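Local coordinates for protein enoyl-CoA hydratase subunit I (Geobacillus kaustophilus, PDB 2PBP) that probably catalyses the reversible addition of water to 2-enoyl-CoA thioesters, the hydration step of fatty-acid beta-oxidation, at residues L147-I151 / Q173-V177; V94-M98 / L205-E210; V34-V38 / D87-L91; V15-E19 / A40-F44. The contacts are given in a common frame with arbitrary orientation. Residue numbers count along the deposited sequence, not the author numbering.

Contact 1. Residues L147-I151 / Q173-V177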
loop_
_atom_site.group_PDB
_atom_site.type_symbol
_atom_site.label_atom_id
_atom_site.label_comp_id
_atom_site.label_asym_id
_atom_site.label_seq_id
_atom_site.Cartn_x
_atom_site.Cartn_y
_atom_site.Cartn_z
ATOM N N LEU A 147 0.791 -7.196 -13.523
ATOM C CA LEU A 147 -0.565 -7.720 -13.374
ATOM C C LEU A 147 -0.634 -8.734 -12.231
ATOM O O LEU A 147 -1.554 -8.698 -11.415
ATOM C CB LEU A 147 -1.053 -8.381 -14.672
ATOM C CG LEU A 147 -2.548 -8.734 -14.681
ATOM C CD1 LEU A 147 -3.363 -7.446 -14.699
ATOM C CD2 LEU A 147 -2.898 -9.579 -15.903
ATOM N N THR A 148 0.346 -9.631 -12.169
ATOM C CA THR A 148 0.377 -10.649 -11.125
ATOM C C THR A 148 0.492 -10.037 -9.728
ATOM O O THR A 148 -0.156 -10.493 -8.784
ATOM C CB THR A 148 1.545 -11.631 -11.349
ATOM O OG1 THR A 148 1.364 -12.301 -12.605
ATOM C CG2 THR A 148 1.597 -12.670 -10.232
ATOM N N LYS A 149 1.318 -9.008 -9.592
ATOM C CA LYS A 149 1.478 -8.364 -8.294
ATOM C C LYS A 149 0.189 -7.670 -7.867
ATOM O O LYS A 149 -0.124 -7.606 -6.679
ATOM C CB LYS A 149 2.629 -7.354 -8.330
ATOM C CG LYS A 149 4.005 -7.994 -8.480
ATOM C CD LYS A 149 5.118 -6.985 -8.257
ATOM C CE LYS A 149 6.495 -7.621 -8.421
ATOM N NZ LYS A 149 6.742 -8.728 -7.451
ATOM N N LEU A 150 -0.570 -7.165 -8.833
ATOM C CA LEU A 150 -1.813 -6.473 -8.521
ATOM C C LEU A 150 -3.013 -7.364 -8.218
ATOM O O LEU A 150 -3.776 -7.075 -7.297
ATOM C CB LEU A 150 -2.189 -5.518 -9.656
ATOM C CG LEU A 150 -1.350 -4.247 -9.804
ATOM C CD1 LEU A 150 -1.728 -3.533 -11.094
ATOM C CD2 LEU A 150 -1.584 -3.339 -8.601
ATOM N N ILE A 151 -3.189 -8.442 -8.979
ATOM C CA ILE A 151 -4.351 -9.300 -8.769
ATOM C C ILE A 151 -4.099 -10.767 -8.415
ATOM O O ILE A 151 -5.044 -11.551 -8.311
ATOM C CB ILE A 151 -5.296 -9.214 -10.004
ATOM C CG1 ILE A 151 -4.621 -9.780 -11.253
ATOM C CG2 ILE A 151 -5.620 -7.753 -10.297
ATOM C CD1 ILE A 151 -5.573 -10.136 -12.396
ATOM N N GLN A 173 -12.558 -2.830 -9.937
ATOM C CA GLN A 173 -12.903 -3.732 -8.843
ATOM C C GLN A 173 -11.673 -4.512 -8.381
ATOM O O GLN A 173 -11.547 -4.850 -7.202
ATOM C CB GLN A 173 -13.991 -4.716 -9.285
ATOM C CG GLN A 173 -15.284 -4.079 -9.787
ATOM C CD GLN A 173 -15.966 -3.202 -8.749
ATOM O OE1 GLN A 173 -15.731 -1.992 -8.686
ATOM N NE2 GLN A 173 -16.811 -3.812 -7.925
ATOM N N LEU A 174 -10.766 -4.790 -9.315
ATOM C CA LEU A 174 -9.547 -5.531 -9.011
ATOM C C LEU A 174 -8.457 -4.648 -8.414
ATOM O O LEU A 174 -7.432 -5.147 -7.948
ATOM C CB LEU A 174 -9.020 -6.223 -10.275
ATOM C CG LEU A 174 -9.868 -7.373 -10.829
ATOM C CD1 LEU A 174 -9.316 -7.820 -12.174
ATOM C CD2 LEU A 174 -9.876 -8.531 -9.840
ATOM N N GLY A 175 -8.673 -3.337 -8.426
ATOM C CA GLY A 175 -7.687 -2.434 -7.863
ATOM C C GLY A 175 -6.616 -1.992 -8.842
ATOM O O GLY A 175 -5.573 -1.471 -8.443
ATOM N N ILE A 176 -6.866 -2.218 -10.128
ATOM C CA ILE A 176 -5.925 -1.818 -11.167
ATOM C C ILE A 176 -6.219 -0.370 -11.562
ATOM O O ILE A 176 -5.302 0.439 -11.724
ATOM C CB ILE A 176 -6.058 -2.716 -12.410
ATOM C CG1 ILE A 176 -5.745 -4.168 -12.032
ATOM C CG2 ILE A 176 -5.122 -2.223 -13.509
ATOM C CD1 ILE A 176 -6.159 -5.207 -13.071
ATOM N N VAL A 177 -7.503 -0.060 -11.717
ATOM C CA VAL A 177 -7.951 1.281 -12.081
ATOM C C VAL A 177 -8.494 1.989 -10.839
ATOM O O VAL A 177 -9.223 1.395 -10.042
ATOM C CB VAL A 177 -9.049 1.228 -13.172
ATOM C CG1 VAL A 177 -9.759 2.575 -13.280
ATOM C CG2 VAL A 177 -8.419 0.868 -14.518
#

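Contact 2. Residues V94-M98 / L205-E210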
loop_
_atom_site.group_PDB
_atom_site.type_symbol
_atom_site.label_atom_id
_atom_site.label_comp_id
_atom_site.label_asym_id
_atom_site.label_seq_id
_atom_site.Cartn_x
_atom_site.Cartn_y
_atom_site.Cartn_z
ATOM N N VAL A 94 10.761 6.651 -13.303
ATOM C CA VAL A 94 10.366 8.058 -13.307
ATOM C C VAL A 94 9.881 8.373 -11.892
ATOM O O VAL A 94 9.041 7.659 -11.346
ATOM C CB VAL A 94 9.240 8.306 -14.329
ATOM C CG1 VAL A 94 8.678 9.718 -14.175
ATOM C CG2 VAL A 94 9.784 8.109 -15.736
ATOM N N LYS A 95 10.417 9.430 -11.289
ATOM C CA LYS A 95 10.045 9.771 -9.919
ATOM C C LYS A 95 8.833 10.674 -9.758
ATOM O O LYS A 95 8.151 10.619 -8.734
ATOM C CB LYS A 95 11.246 10.386 -9.195
ATOM C CG LYS A 95 12.370 9.388 -8.960
ATOM C CD LYS A 95 13.481 9.978 -8.115
ATOM C CE LYS A 95 14.587 8.964 -7.880
ATOM N NZ LYS A 95 14.096 7.759 -7.160
ATOM N N THR A 96 8.561 11.494 -10.762
ATOM C CA THR A 96 7.422 12.405 -10.709
ATOM C C THR A 96 6.113 11.624 -10.809
ATOM O O THR A 96 6.036 10.620 -11.514
ATOM C CB THR A 96 7.484 13.421 -11.868
ATOM O OG1 THR A 96 8.704 14.170 -11.779
ATOM C CG2 THR A 96 6.302 14.375 -11.812
ATOM N N PRO A 97 5.072 12.060 -10.079
ATOM C CA PRO A 97 3.789 11.355 -10.141
ATOM C C PRO A 97 3.288 11.258 -11.583
ATOM O O PRO A 97 3.314 12.240 -12.331
ATOM C CB PRO A 97 2.884 12.217 -9.264
ATOM C CG PRO A 97 3.827 12.685 -8.200
ATOM C CD PRO A 97 5.058 13.075 -9.009
ATOM N N MET A 98 2.843 10.065 -11.966
ATOM C CA MET A 98 2.337 9.823 -13.313
ATOM C C MET A 98 0.952 9.202 -13.296
ATOM O O MET A 98 0.705 8.217 -12.597
ATOM C CB MET A 98 3.271 8.896 -14.088
ATOM C CG MET A 98 4.445 9.579 -14.747
ATOM S SD MET A 98 4.769 8.800 -16.342
ATOM C CE MET A 98 5.203 7.139 -15.810
ATOM N N LEU A 205 5.195 13.768 -2.168
ATOM C CA LEU A 205 4.647 12.830 -3.151
ATOM C C LEU A 205 5.757 11.966 -3.759
ATOM O O LEU A 205 5.583 10.766 -3.973
ATOM C CB LEU A 205 3.912 13.570 -4.276
ATOM C CG LEU A 205 2.689 14.417 -3.915
ATOM C CD1 LEU A 205 1.862 14.663 -5.177
ATOM C CD2 LEU A 205 1.843 13.712 -2.870
ATOM N N ARG A 206 6.900 12.589 -4.019
ATOM C CA ARG A 206 8.055 11.920 -4.605
ATOM C C ARG A 206 8.609 10.822 -3.698
ATOM O O ARG A 206 8.804 9.685 -4.135
ATOM C CB ARG A 206 9.145 12.957 -4.884
ATOM C CG ARG A 206 10.448 12.440 -5.494
ATOM C CD ARG A 206 11.483 13.562 -5.412
ATOM N NE ARG A 206 12.784 13.264 -6.006
ATOM C CZ ARG A 206 13.061 13.359 -7.302
ATOM N NH1 ARG A 206 12.122 13.737 -8.160
ATOM N NH2 ARG A 206 14.297 13.125 -7.736
ATOM N N LEU A 207 8.857 11.162 -2.438
ATOM C CA LEU A 207 9.406 10.197 -1.492
ATOM C C LEU A 207 8.404 9.127 -1.064
ATOM O O LEU A 207 8.792 8.011 -0.715
ATOM C CB LEU A 207 9.993 10.924 -0.278
ATOM C CG LEU A 207 11.448 11.389 -0.486
ATOM C CD1 LEU A 207 11.567 12.188 -1.781
ATOM C CD2 LEU A 207 11.909 12.219 0.705
ATOM N N ILE A 208 7.116 9.462 -1.083
ATOM C CA ILE A 208 6.091 8.480 -0.738
ATOM C C ILE A 208 6.074 7.442 -1.855
ATOM O O ILE A 208 6.003 6.234 -1.608
ATOM C CB ILE A 208 4.679 9.125 -0.629
ATOM C CG1 ILE A 208 4.516 9.799 0.736
ATOM C CG2 ILE A 208 3.604 8.061 -0.854
ATOM C CD1 ILE A 208 4.619 8.897 1.994
ATOM N N LYS A 209 6.134 7.928 -3.091
ATOM C CA LYS A 209 6.132 7.053 -4.251
ATOM C C LYS A 209 7.336 6.108 -4.198
ATOM O O LYS A 209 7.204 4.917 -4.483
ATOM C CB LYS A 209 6.157 7.885 -5.538
ATOM C CG LYS A 209 6.291 7.058 -6.806
ATOM C CD LYS A 209 6.139 7.918 -8.056
ATOM C CE LYS A 209 6.538 7.133 -9.293
ATOM N NZ LYS A 209 6.271 7.889 -10.554
ATOM N N GLU A 210 8.505 6.634 -3.835
ATOM C CA GLU A 210 9.700 5.798 -3.748
ATOM C C GLU A 210 9.499 4.699 -2.715
ATOM O O GLU A 210 9.861 3.545 -2.943
ATOM C CB GLU A 210 10.927 6.614 -3.339
ATOM C CG GLU A 210 11.361 7.673 -4.319
ATOM C CD GLU A 210 12.680 8.298 -3.907
ATOM O OE1 GLU A 210 12.865 8.531 -2.693
ATOM O OE2 GLU A 210 13.524 8.557 -4.790
HETATM O O HOH W 1 9.333 8.906 -6.749
HETATM O O HOH W 2 9.340 14.041 -8.432
#

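Contact 3. Residues V34-V38 / D87-L91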
loop_
_atom_site.group_PDB
_atom_site.type_symbol
_atom_site.label_atom_id
_atom_site.label_comp_id
_atom_site.label_asym_id
_atom_site.label_seq_id
_atom_site.Cartn_x
_atom_site.Cartn_y
_atom_site.Cartn_z
ATOM N N VAL A 34 7.667 4.226 -28.280
ATOM C CA VAL A 34 8.115 4.094 -26.897
ATOM C C VAL A 34 9.294 5.022 -26.613
ATOM O O VAL A 34 9.332 5.678 -25.571
ATOM C CB VAL A 34 8.522 2.637 -26.577
ATOM C CG1 VAL A 34 9.096 2.546 -25.162
ATOM C CG2 VAL A 34 7.307 1.724 -26.719
ATOM N N ALA A 35 10.249 5.086 -27.539
ATOM C CA ALA A 35 11.412 5.945 -27.359
ATOM C C ALA A 35 10.988 7.402 -27.200
ATOM O O ALA A 35 11.529 8.121 -26.363
ATOM C CB ALA A 35 12.371 5.799 -28.537
ATOM N N GLU A 36 10.017 7.838 -27.997
ATOM C CA GLU A 36 9.541 9.215 -27.905
ATOM C C GLU A 36 8.847 9.458 -26.568
ATOM O O GLU A 36 9.015 10.513 -25.952
ATOM C CB GLU A 36 8.591 9.536 -29.061
ATOM C CG GLU A 36 9.302 9.668 -30.404
ATOM C CD GLU A 36 8.386 10.140 -31.513
ATOM O OE1 GLU A 36 7.681 11.151 -31.313
ATOM O OE2 GLU A 36 8.373 9.505 -32.589
ATOM N N ILE A 37 8.075 8.475 -26.119
ATOM C CA ILE A 37 7.377 8.588 -24.846
ATOM C C ILE A 37 8.402 8.717 -23.722
ATOM O O ILE A 37 8.264 9.565 -22.845
ATOM C CB ILE A 37 6.480 7.358 -24.589
ATOM C CG1 ILE A 37 5.375 7.295 -25.650
ATOM C CG2 ILE A 37 5.891 7.425 -23.187
ATOM C CD1 ILE A 37 4.629 5.965 -25.726
ATOM N N VAL A 38 9.437 7.882 -23.759
ATOM C CA VAL A 38 10.485 7.918 -22.738
ATOM C C VAL A 38 11.170 9.281 -22.699
ATOM O O VAL A 38 11.397 9.848 -21.626
ATOM C CB VAL A 38 11.559 6.835 -22.996
ATOM C CG1 VAL A 38 12.747 7.039 -22.062
ATOM C CG2 VAL A 38 10.961 5.458 -22.787
ATOM N N ASP A 87 14.118 0.621 -22.489
ATOM C CA ASP A 87 13.347 1.862 -22.532
ATOM C C ASP A 87 12.184 1.766 -21.552
ATOM O O ASP A 87 11.801 2.755 -20.930
ATOM C CB ASP A 87 12.807 2.132 -23.940
ATOM C CG ASP A 87 13.765 2.947 -24.788
ATOM O OD1 ASP A 87 14.827 3.352 -24.268
ATOM O OD2 ASP A 87 13.452 3.189 -25.974
ATOM N N TRP A 88 11.618 0.571 -21.413
ATOM C CA TRP A 88 10.514 0.395 -20.484
ATOM C C TRP A 88 11.024 0.504 -19.052
ATOM O O TRP A 88 10.312 0.977 -18.165
ATOM C CB TRP A 88 9.823 -0.952 -20.707
ATOM C CG TRP A 88 8.953 -0.966 -21.928
ATOM C CD1 TRP A 88 9.328 -1.274 -23.208
ATOM C CD2 TRP A 88 7.560 -0.631 -21.987
ATOM N NE1 TRP A 88 8.253 -1.153 -24.058
ATOM C CE2 TRP A 88 7.157 -0.761 -23.337
ATOM C CE3 TRP A 88 6.614 -0.234 -21.030
ATOM C CZ2 TRP A 88 5.843 -0.507 -23.755
ATOM C CZ3 TRP A 88 5.305 0.019 -21.446
ATOM C CH2 TRP A 88 4.935 -0.120 -22.799
ATOM N N ASP A 89 12.261 0.077 -18.822
ATOM C CA ASP A 89 12.833 0.169 -17.486
ATOM C C ASP A 89 13.005 1.638 -17.110
ATOM O O ASP A 89 12.876 2.006 -15.947
ATOM C CB ASP A 89 14.191 -0.537 -17.414
ATOM C CG ASP A 89 14.086 -2.039 -17.622
ATOM O OD1 ASP A 89 13.051 -2.628 -17.240
ATOM O OD2 ASP A 89 15.049 -2.631 -18.152
ATOM N N ARG A 90 13.306 2.474 -18.100
ATOM C CA ARG A 90 13.484 3.901 -17.848
ATOM C C ARG A 90 12.161 4.513 -17.405
ATOM O O ARG A 90 12.135 5.430 -16.585
ATOM C CB ARG A 90 14.015 4.600 -19.104
ATOM C CG ARG A 90 15.455 4.201 -19.426
ATOM C CD ARG A 90 15.918 4.668 -20.793
ATOM N NE ARG A 90 16.001 6.120 -20.891
ATOM C CZ ARG A 90 16.697 6.761 -21.824
ATOM N NH1 ARG A 90 17.372 6.076 -22.738
ATOM N NH2 ARG A 90 16.722 8.086 -21.840
ATOM N N LEU A 91 11.059 3.994 -17.938
ATOM C CA LEU A 91 9.741 4.495 -17.569
ATOM C C LEU A 91 9.432 4.101 -16.128
ATOM O O LEU A 91 8.805 4.859 -15.384
ATOM C CB LEU A 91 8.669 3.930 -18.508
ATOM C CG LEU A 91 8.662 4.465 -19.943
ATOM C CD1 LEU A 91 7.558 3.785 -20.740
ATOM C CD2 LEU A 91 8.448 5.976 -19.927
#

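Contact 4. Residues V15-E19 / A40-F44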
loop_
_atom_site.group_PDB
_atom_site.type_symbol
_atom_site.label_atom_id
_atom_site.label_comp_id
_atom_site.label_asym_id
_atom_site.label_seq_id
_atom_site.Cartn_x
_atom_site.Cartn_y
_atom_site.Cartn_z
ATOM N N VAL A 15 0.920 20.672 -14.423
ATOM C CA VAL A 15 0.648 19.347 -14.976
ATOM C C VAL A 15 1.186 19.218 -16.401
ATOM O O VAL A 15 0.858 20.022 -17.275
ATOM C CB VAL A 15 -0.880 19.055 -14.991
ATOM C CG1 VAL A 15 -1.151 17.670 -15.573
ATOM C CG2 VAL A 15 -1.437 19.146 -13.575
ATOM N N GLY A 16 2.025 18.210 -16.626
ATOM C CA GLY A 16 2.571 17.989 -17.952
ATOM C C GLY A 16 1.743 16.903 -18.610
ATOM O O GLY A 16 1.509 15.851 -18.014
ATOM N N ILE A 17 1.288 17.161 -19.833
ATOM C CA ILE A 17 0.473 16.194 -20.558
ATOM C C ILE A 17 1.204 15.642 -21.777
ATOM O O ILE A 17 1.776 16.392 -22.568
ATOM C CB ILE A 17 -0.867 16.826 -21.044
ATOM C CG1 ILE A 17 -1.616 17.458 -19.867
ATOM C CG2 ILE A 17 -1.730 15.771 -21.719
ATOM C CD1 ILE A 17 -1.999 16.536 -18.687
ATOM N N ILE A 18 1.189 14.322 -21.917
ATOM C CA ILE A 18 1.801 13.681 -23.067
ATOM C C ILE A 18 0.685 12.906 -23.761
ATOM O O ILE A 18 0.124 11.960 -23.204
ATOM C CB ILE A 18 2.930 12.715 -22.657
ATOM C CG1 ILE A 18 4.081 13.510 -22.024
ATOM C CG2 ILE A 18 3.412 11.943 -23.872
ATOM C CD1 ILE A 18 5.106 12.667 -21.269
ATOM N N GLU A 19 0.350 13.332 -24.971
ATOM C CA GLU A 19 -0.707 12.695 -25.739
ATOM C C GLU A 19 -0.124 11.890 -26.890
ATOM O O GLU A 19 0.554 12.442 -27.757
ATOM C CB GLU A 19 -1.669 13.767 -26.275
ATOM C CG GLU A 19 -2.663 13.271 -27.312
ATOM C CD GLU A 19 -3.539 14.390 -27.858
ATOM O OE1 GLU A 19 -3.060 15.543 -27.922
ATOM O OE2 GLU A 19 -4.697 14.114 -28.238
ATOM N N ALA A 40 9.993 12.191 -23.764
ATOM C CA ALA A 40 9.058 13.206 -23.285
ATOM C C ALA A 40 8.840 13.103 -21.778
ATOM O O ALA A 40 8.824 14.118 -21.074
ATOM C CB ALA A 40 7.724 13.075 -24.015
ATOM N N VAL A 41 8.670 11.881 -21.281
ATOM C CA VAL A 41 8.457 11.683 -19.853
ATOM C C VAL A 41 9.682 12.081 -19.031
ATOM O O VAL A 41 9.552 12.726 -17.993
ATOM C CB VAL A 41 8.087 10.217 -19.536
ATOM C CG1 VAL A 41 8.019 10.009 -18.029
ATOM C CG2 VAL A 41 6.743 9.875 -20.167
ATOM N N GLU A 42 10.874 11.703 -19.485
ATOM C CA GLU A 42 12.074 12.059 -18.744
ATOM C C GLU A 42 12.269 13.575 -18.732
ATOM O O GLU A 42 12.764 14.130 -17.754
ATOM C CB GLU A 42 13.307 11.354 -19.326
ATOM C CG GLU A 42 13.254 9.831 -19.177
ATOM C CD GLU A 42 14.566 9.154 -19.527
ATOM O OE1 GLU A 42 15.308 9.695 -20.375
ATOM O OE2 GLU A 42 14.850 8.074 -18.968
ATOM N N ALA A 43 11.860 14.241 -19.807
ATOM C CA ALA A 43 11.985 15.693 -19.889
ATOM C C ALA A 43 11.108 16.349 -18.820
ATOM O O ALA A 43 11.560 17.229 -18.086
ATOM C CB ALA A 43 11.576 16.174 -21.269
ATOM N N PHE A 44 9.852 15.920 -18.737
ATOM C CA PHE A 44 8.936 16.463 -17.740
ATOM C C PHE A 44 9.387 16.069 -16.331
ATOM O O PHE A 44 9.205 16.827 -15.380
ATOM C CB PHE A 44 7.505 15.948 -17.963
ATOM C CG PHE A 44 6.720 16.707 -19.010
ATOM C CD1 PHE A 44 6.960 18.059 -19.248
ATOM C CD2 PHE A 44 5.693 16.079 -19.710
ATOM C CE1 PHE A 44 6.185 18.772 -20.165
ATOM C CE2 PHE A 44 4.911 16.780 -20.628
ATOM C CZ PHE A 44 5.158 18.131 -20.856
#

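Contact 1. Residues L147-I151 / Q173-V177
Ile176, Ile151 and Leu150 carry most of this buried contact, in which the last turn of helix 143-151 packs against the loop leading from helix 168-173 to strand 179-181. The Ile176 side chain meets both helix residues: its CD1 is 3.8 Å from Ile151 CG2, and its CG1 is 4.2 Å from Leu150 CD1. Leu147, one turn earlier, adds its CD1 at 3.9 Å from Ile176 CD1. Ile151 also turns toward Leu174, with CG2 3.7 Å from Leu174 CB. The loop can present both residues because the chain bends at Gly175, whose positive phi belongs to a Schellman motif closing helix 168-173; a side chain there would be jammed against the preceding carbonyl. Helix 109-115 joins the packing through Leu115, which touches Leu150 and Ile176, and Leu150 also meets Pro153 of the second subunit. With no polar bond between the two segments, their cohesion rests on branched aliphatic side chains and depends on close fit rather than on directional bonding.

Contact 2. Residues V94-M98 / L205-E210
In this crotonase-fold subunit, helix 202-217 packs against the loop that feeds strand 98-102 of the main sheet, and Lys209 makes the central polar link. The extended, buried Lys209 side chain reaches into the loop, where Lys209 NZ donates to Val94 O and to Thr96 O, both at 2.9 Å. The same ammonium forms a salt bridge with Asp118, which also accepts a hydrogen bond from Met98 N, so the buried charge is balanced as well as hydrogen-bonded. Lys95 O, between those two carbonyls, is served instead by water 1, which donates to it and to Arg206 O. Thr96 OG1 has Asp45 as its main partner; water 2 makes only a weak bond to it while accepting from Arg206 NH1. Around these bonds the packing is plainer: Pro97 CG lies 4.0 Å from Leu205 CB, and Lys95 CD covers one face of the Arg206 guanidinium. Trp161 of the second subunit donates to Leu205 O and packs on Pro97 and Lys209, placing the contact at the subunit interface. Farther along the helix, Glu210 uses OE1 for Asn230 and OE2 for a salt bridge with Lys95 NZ, at 2.6 Å.

Contact 3. Residues V34-V38 / D87-L91
Two helices of the crotonase fold, 31-46 and 86-92, run in roughly the same direction here, their short axes 9.6 Å apart and crossing at 30°. The main bump is Val38, which has more surface buried than any other residue of the pair. It fills the hollow formed by Asp87, Arg90 and Leu91: Val38 CG2 presses to 3.4 Å from Asp87 O and 3.8 Å from Leu91 CG, while Val38 CG1 lies 3.6 Å from Arg90 NE, over one face of the guanidinium. One turn earlier, Val34 fits between Asp87 and Trp88. Val34 CG1 is 3.9 Å from Asp87 CB and sits over the face of the Trp88 indole, 4.2 Å from the centroid of the five-membered ring, a CH-pi contact; Val34 CG2 is 4.0 Å from Trp88 CZ2. The short side chain of Ala35 leaves room for the Asp87 carboxylate, whose OD2 comes within 3.7 Å of Ala35 CA, and Ile37 CG2 just reaches Leu91 CD2 at 4.4 Å. Leu113 of helix 109-115 touches both Trp88 and Leu91, joining helix 86-92 to a third helix. At the exposed margin, Arg90 makes a salt bridge to Glu42, one turn past Val38 on the first helix. Aliphatic and aromatic packing thus holds most of the contact, with the Asp87 carboxylate beside Ala35, and the Arg90-Glu42 salt bridge lies at the exposed side.

Contact 4. Residues V15-E19 / A40-F44
The Phe44 ring lies flat over the backbone of Gly16, with Gly16 CA 4.0 Å from the ring centroid and 19° off its normal, a CH-pi contact. This packs strand against helix within a beta-alpha-beta unit: strand 15-20, helix 31-46 and strand 52-57, the last pairing parallel with the first. The local axes of strand and helix are 9.5 Å apart and antiparallel within 5°, as expected where the chain leaves a sheet and returns along a helix covering it. Glycine at position 16 is what lets the ring settle so close, since an ideal CB would point toward the helix and fall 2.9 Å from Phe44 CD2. At the edge of the ring, near its plane, Phe44 CE2 meets Ile17 O and Ile18 CG1, each at 3.7 Å. Ile17 itself turns its CA-to-CB bond away from the helix, and its side chain touches Met191 of helix 186-198, so successive residues of the strand serve different layers. Phe44 also packs on Ile53 of the returning strand. Ile18 points at the helix and puts its CD1 into the space beside Ala40 and Val41: that methyl is 3.8 Å from Ala40 CB and only 3.4 Å from Val41 CG2.

In the fold
Contacts 3 and 4 share helix 31-46, with centres 12 Å apart, and their segments alternate along the chain; Arg90 of contact 3 bridges to Glu42 of contact 4. Contact 2 touches both, and follows them along the chain: Val94 and Met98 pack on Val41, and Met98 also on Leu91. Helix 31-46 therefore links strand 15-20, helix 86-92 and the loop entering strand 98-102 into one continuous core on a face of the main sheet, which includes strand 15-20. Contact 1 stands apart, its centre 20 to 25 Å from the others and across the chain's centre from contacts 3 and 4. Its sequence lies between the segments of contact 2, and both touch the second subunit.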